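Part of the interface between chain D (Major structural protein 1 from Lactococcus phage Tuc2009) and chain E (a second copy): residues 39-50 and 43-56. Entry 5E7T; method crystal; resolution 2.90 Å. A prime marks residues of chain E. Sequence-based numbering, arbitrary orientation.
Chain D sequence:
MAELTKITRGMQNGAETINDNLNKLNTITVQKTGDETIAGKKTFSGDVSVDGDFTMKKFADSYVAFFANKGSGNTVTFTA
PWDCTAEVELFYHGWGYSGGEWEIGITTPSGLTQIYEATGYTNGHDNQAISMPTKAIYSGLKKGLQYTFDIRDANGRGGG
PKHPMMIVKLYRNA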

# COMPACT_ATOMS: atom_id res chain seq x y z
N ALA D 39 30.54 -17.49 -15.79
CA ALA D 39 31.63 -18.33 -16.31
C ALA D 39 32.43 -17.62 -17.42
O ALA D 39 31.89 -16.74 -18.09
CB ALA D 39 31.07 -19.65 -16.82
N GLY D 40 33.69 -18.01 -17.58
CA GLY D 40 34.59 -17.47 -18.60
C GLY D 40 35.57 -16.45 -18.07
O GLY D 40 35.33 -15.85 -17.01
N LYS D 41 36.70 -16.25 -18.79
CA LYS D 41 37.72 -15.28 -18.38
C LYS D 41 37.25 -13.86 -18.69
O LYS D 41 37.12 -13.47 -19.85
CB LYS D 41 39.12 -15.59 -18.93
CG LYS D 41 40.18 -14.59 -18.44
CD LYS D 41 41.62 -15.09 -18.56
CE LYS D 41 42.59 -14.11 -17.94
NZ LYS D 41 43.97 -14.66 -17.83
N LYS D 42 36.96 -13.10 -17.62
CA LYS D 42 36.45 -11.73 -17.71
C LYS D 42 37.53 -10.66 -17.50
O LYS D 42 37.99 -10.45 -16.38
CB LYS D 42 35.27 -11.55 -16.74
CG LYS D 42 33.90 -11.66 -17.40
CD LYS D 42 33.56 -13.03 -18.00
CE LYS D 42 32.22 -12.95 -18.68
NZ LYS D 42 31.89 -14.19 -19.42
N THR D 43 37.93 -10.00 -18.60
CA THR D 43 38.96 -8.96 -18.61
C THR D 43 38.31 -7.58 -18.66
O THR D 43 37.60 -7.28 -19.61
CB THR D 43 39.94 -9.19 -19.78
OG1 THR D 43 40.14 -10.60 -20.00
CG2 THR D 43 41.26 -8.47 -19.60
N PHE D 44 38.52 -6.75 -17.62
CA PHE D 44 37.93 -5.41 -17.55
C PHE D 44 38.93 -4.33 -18.01
O PHE D 44 39.98 -4.17 -17.38
CB PHE D 44 37.42 -5.11 -16.13
CG PHE D 44 36.23 -5.92 -15.66
CD1 PHE D 44 36.40 -7.14 -15.02
CD2 PHE D 44 34.94 -5.43 -15.81
CE1 PHE D 44 35.29 -7.88 -14.59
CE2 PHE D 44 33.83 -6.17 -15.36
CZ PHE D 44 34.02 -7.39 -14.76
N SER D 45 38.61 -3.62 -19.10
CA SER D 45 39.41 -2.53 -19.68
C SER D 45 39.52 -1.33 -18.74
O SER D 45 40.63 -0.82 -18.54
CB SER D 45 38.82 -2.06 -21.00
OG SER D 45 38.75 -3.09 -21.97
N GLY D 46 38.38 -0.89 -18.19
CA GLY D 46 38.30 0.28 -17.31
C GLY D 46 38.49 0.00 -15.84
O GLY D 46 38.99 -1.06 -15.45
N ASP D 47 38.08 0.98 -15.01
CA ASP D 47 38.16 0.90 -13.54
C ASP D 47 37.05 0.01 -13.00
O ASP D 47 35.95 -0.00 -13.55
CB ASP D 47 38.04 2.31 -12.91
CG ASP D 47 39.12 3.32 -13.27
OD1 ASP D 47 40.09 2.94 -13.97
OD2 ASP D 47 39.01 4.49 -12.84
N VAL D 48 37.34 -0.71 -11.91
CA VAL D 48 36.41 -1.61 -11.21
C VAL D 48 36.44 -1.29 -9.71
O VAL D 48 37.52 -1.24 -9.10
CB VAL D 48 36.67 -3.11 -11.51
CG1 VAL D 48 35.85 -4.02 -10.61
CG2 VAL D 48 36.41 -3.44 -12.97
N SER D 49 35.26 -1.08 -9.11
CA SER D 49 35.10 -0.79 -7.69
C SER D 49 34.12 -1.78 -7.08
O SER D 49 33.07 -2.05 -7.68
CB SER D 49 34.59 0.64 -7.49
OG SER D 49 35.50 1.61 -7.99
N VAL D 50 34.45 -2.35 -5.91
CA VAL D 50 33.59 -3.29 -5.18
C VAL D 50 33.22 -2.69 -3.80
O VAL D 50 34.04 -2.71 -2.87
CB VAL D 50 34.19 -4.73 -5.07
CG1 VAL D 50 33.24 -5.68 -4.34
CG2 VAL D 50 34.54 -5.28 -6.45
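Chain E 43-56: TFSGDVSVDGDFTM

Both stretches consist of short strands joined by loops or turns. In chain D the strands are residues 42-44 and 48-50. In chain E, strand 43-44 is followed by strands around 48-50 and 54-56. The chains run parallel, with chain E shifted by six residues. Strand 42-44 lies beside strand 48-50 of chain E, with axes 4.7 Å apart at closest approach and 6° between their directions. Strand 48-50 of chain D pairs in the same way with strand 54-56 of chain E, at 4.6 Å and 9°. CA atoms of Lys42 and Val48′ are 4.9 Å apart, those of Phe44 and Val50′ 4.9 Å, and those of Ser49 and Thr55′ 4.3 Å.

The hydrogen bonds follow the parallel pattern, in which one residue bonds to the two neighbours of its partner. Lys42 N donates to Asp47′ O (3.0 Å), and Ser49′ N donates to Lys42 O (3.0 Å). Phe44 N then reaches Ser49′ O at 2.8 Å, almost linearly, and Asp51′ N reaches Phe44 O at 3.0 Å. In the second ladder Val48 N donates to Asp53′ O (3.0 Å), Thr55′ N to Val48 O (2.9 Å) and Val50 N to Thr55′ O (3.1 Å).

Between the ladders the chains turn, and the pairing changes. Gly52′ N makes a weak bond to Gly46 O at 3.3 Å. A CB on Gly52′ would clash with Gly46 O and Asp47 N, so the bare glycine lets the chains come close here. Asp47 uses its side chain: Asp53′ N donates to Asp47 OD1 at 2.9 Å.

Side chains alternate between the two faces of the sheet. Lys42, Phe44, Val48 and Val50 share one face with Val48′, Val50′, Phe54′ and Met56′. The Phe44 ring meets Val48′ at its edge, CE1 to CG1 3.9 Å, and its CZ lies 4.2 Å from Phe44′ CZ. Val48 CB packs on Val50′ CG1 at 3.7 Å. Val48 CG1 is 4.0 Å from Phe54′ CE1, and Val50 CG2 is 4.1 Å from Phe54′ CZ. These residues are all buried.

Thr43, Ser49, Ser49′ and Thr55′ occupy the other face, which is more polar. One water joins Ser49 OG and Thr55′ OG1, at 2.8 Å from each. Lys41 extends with all its chi angles in t, and its NZ forms a long salt bridge to Asp47′ OD2 at 3.7 Å. Lys42 NZ instead turns back to its own chain and donates to Ala39 O at 2.9 Å.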

# COMPACT_ATOMS: atom_id res chain seq x y z
N THR E 43 29.29 -13.95 -8.54
CA THR E 43 30.26 -15.04 -8.37
C THR E 43 30.87 -15.39 -9.72
O THR E 43 30.15 -15.84 -10.61
CB THR E 43 29.58 -16.25 -7.70
OG1 THR E 43 28.71 -15.80 -6.66
CG2 THR E 43 30.56 -17.25 -7.15
N PHE E 44 32.20 -15.19 -9.87
CA PHE E 44 32.92 -15.50 -11.11
C PHE E 44 33.63 -16.87 -11.01
O PHE E 44 34.51 -17.03 -10.18
CB PHE E 44 33.92 -14.38 -11.47
CG PHE E 44 33.31 -13.05 -11.86
CD1 PHE E 44 33.06 -12.08 -10.90
CD2 PHE E 44 33.03 -12.76 -13.20
CE1 PHE E 44 32.51 -10.84 -11.27
CE2 PHE E 44 32.48 -11.52 -13.56
CZ PHE E 44 32.23 -10.57 -12.60
N SER E 45 33.22 -17.84 -11.85
CA SER E 45 33.78 -19.19 -11.92
C SER E 45 35.25 -19.17 -12.40
O SER E 45 36.09 -19.83 -11.79
CB SER E 45 32.98 -20.05 -12.90
OG SER E 45 31.58 -20.05 -12.69
N GLY E 46 35.52 -18.44 -13.48
CA GLY E 46 36.85 -18.35 -14.10
C GLY E 46 37.73 -17.23 -13.60
O GLY E 46 37.51 -16.68 -12.51
N ASP E 47 38.76 -16.89 -14.41
CA ASP E 47 39.73 -15.84 -14.10
C ASP E 47 39.12 -14.46 -14.31
O ASP E 47 38.28 -14.30 -15.19
CB ASP E 47 40.97 -15.97 -15.00
CG ASP E 47 41.80 -17.23 -14.88
OD1 ASP E 47 41.31 -18.22 -14.28
OD2 ASP E 47 42.93 -17.25 -15.42
N VAL E 48 39.57 -13.46 -13.54
CA VAL E 48 39.13 -12.06 -13.65
C VAL E 48 40.36 -11.15 -13.63
O VAL E 48 41.23 -11.30 -12.76
CB VAL E 48 38.08 -11.65 -12.57
CG1 VAL E 48 37.82 -10.14 -12.57
CG2 VAL E 48 36.78 -12.42 -12.75
N SER E 49 40.44 -10.22 -14.59
CA SER E 49 41.55 -9.27 -14.69
C SER E 49 41.01 -7.85 -14.75
O SER E 49 40.06 -7.60 -15.48
CB SER E 49 42.40 -9.57 -15.92
OG SER E 49 43.06 -10.82 -15.83
N VAL E 50 41.61 -6.93 -13.97
CA VAL E 50 41.22 -5.51 -13.96
C VAL E 50 42.42 -4.64 -14.40
O VAL E 50 43.33 -4.40 -13.61
CB VAL E 50 40.58 -5.04 -12.62
CG1 VAL E 50 40.17 -3.57 -12.68
CG2 VAL E 50 39.39 -5.91 -12.23
N ASP E 51 42.40 -4.18 -15.66
CA ASP E 51 43.43 -3.33 -16.24
C ASP E 51 43.41 -1.91 -15.65
O ASP E 51 44.46 -1.28 -15.53
CB ASP E 51 43.29 -3.28 -17.78
CG ASP E 51 43.47 -4.61 -18.51
OD1 ASP E 51 44.09 -5.53 -17.92
OD2 ASP E 51 43.01 -4.72 -19.67
N GLY E 52 42.22 -1.42 -15.30
CA GLY E 52 42.04 -0.10 -14.71
C GLY E 52 42.25 -0.07 -13.21
O GLY E 52 42.86 -0.99 -12.63
N ASP E 53 41.77 1.02 -12.57
CA ASP E 53 41.90 1.22 -11.12
C ASP E 53 40.94 0.34 -10.32
O ASP E 53 39.72 0.45 -10.50
CB ASP E 53 41.74 2.72 -10.75
CG ASP E 53 42.92 3.60 -11.10
OD1 ASP E 53 44.04 3.32 -10.61
OD2 ASP E 53 42.72 4.60 -11.82
N PHE E 54 41.48 -0.53 -9.45
CA PHE E 54 40.66 -1.41 -8.62
C PHE E 54 40.40 -0.83 -7.20
O PHE E 54 41.30 -0.85 -6.35
CB PHE E 54 41.25 -2.84 -8.55
CG PHE E 54 40.35 -3.81 -7.82
CD1 PHE E 54 39.30 -4.44 -8.48
CD2 PHE E 54 40.52 -4.05 -6.47
CE1 PHE E 54 38.45 -5.30 -7.79
CE2 PHE E 54 39.67 -4.92 -5.79
CZ PHE E 54 38.64 -5.54 -6.45
N THR E 55 39.17 -0.35 -6.93
CA THR E 55 38.79 0.18 -5.61
C THR E 55 38.26 -0.98 -4.75
O THR E 55 37.45 -1.77 -5.22
CB THR E 55 37.83 1.38 -5.76
OG1 THR E 55 38.41 2.37 -6.62
CG2 THR E 55 37.44 2.02 -4.44
N MET E 56 38.73 -1.08 -3.49
CA MET E 56 38.34 -2.12 -2.54
C MET E 56 37.88 -1.52 -1.21
O MET E 56 38.61 -0.70 -0.61
CB MET E 56 39.53 -3.05 -2.25
CG MET E 56 39.23 -4.52 -2.38
SD MET E 56 40.62 -5.58 -1.94
CE MET E 56 41.96 -4.93 -2.95
O HOH W 1 37.53 2.97 -9.26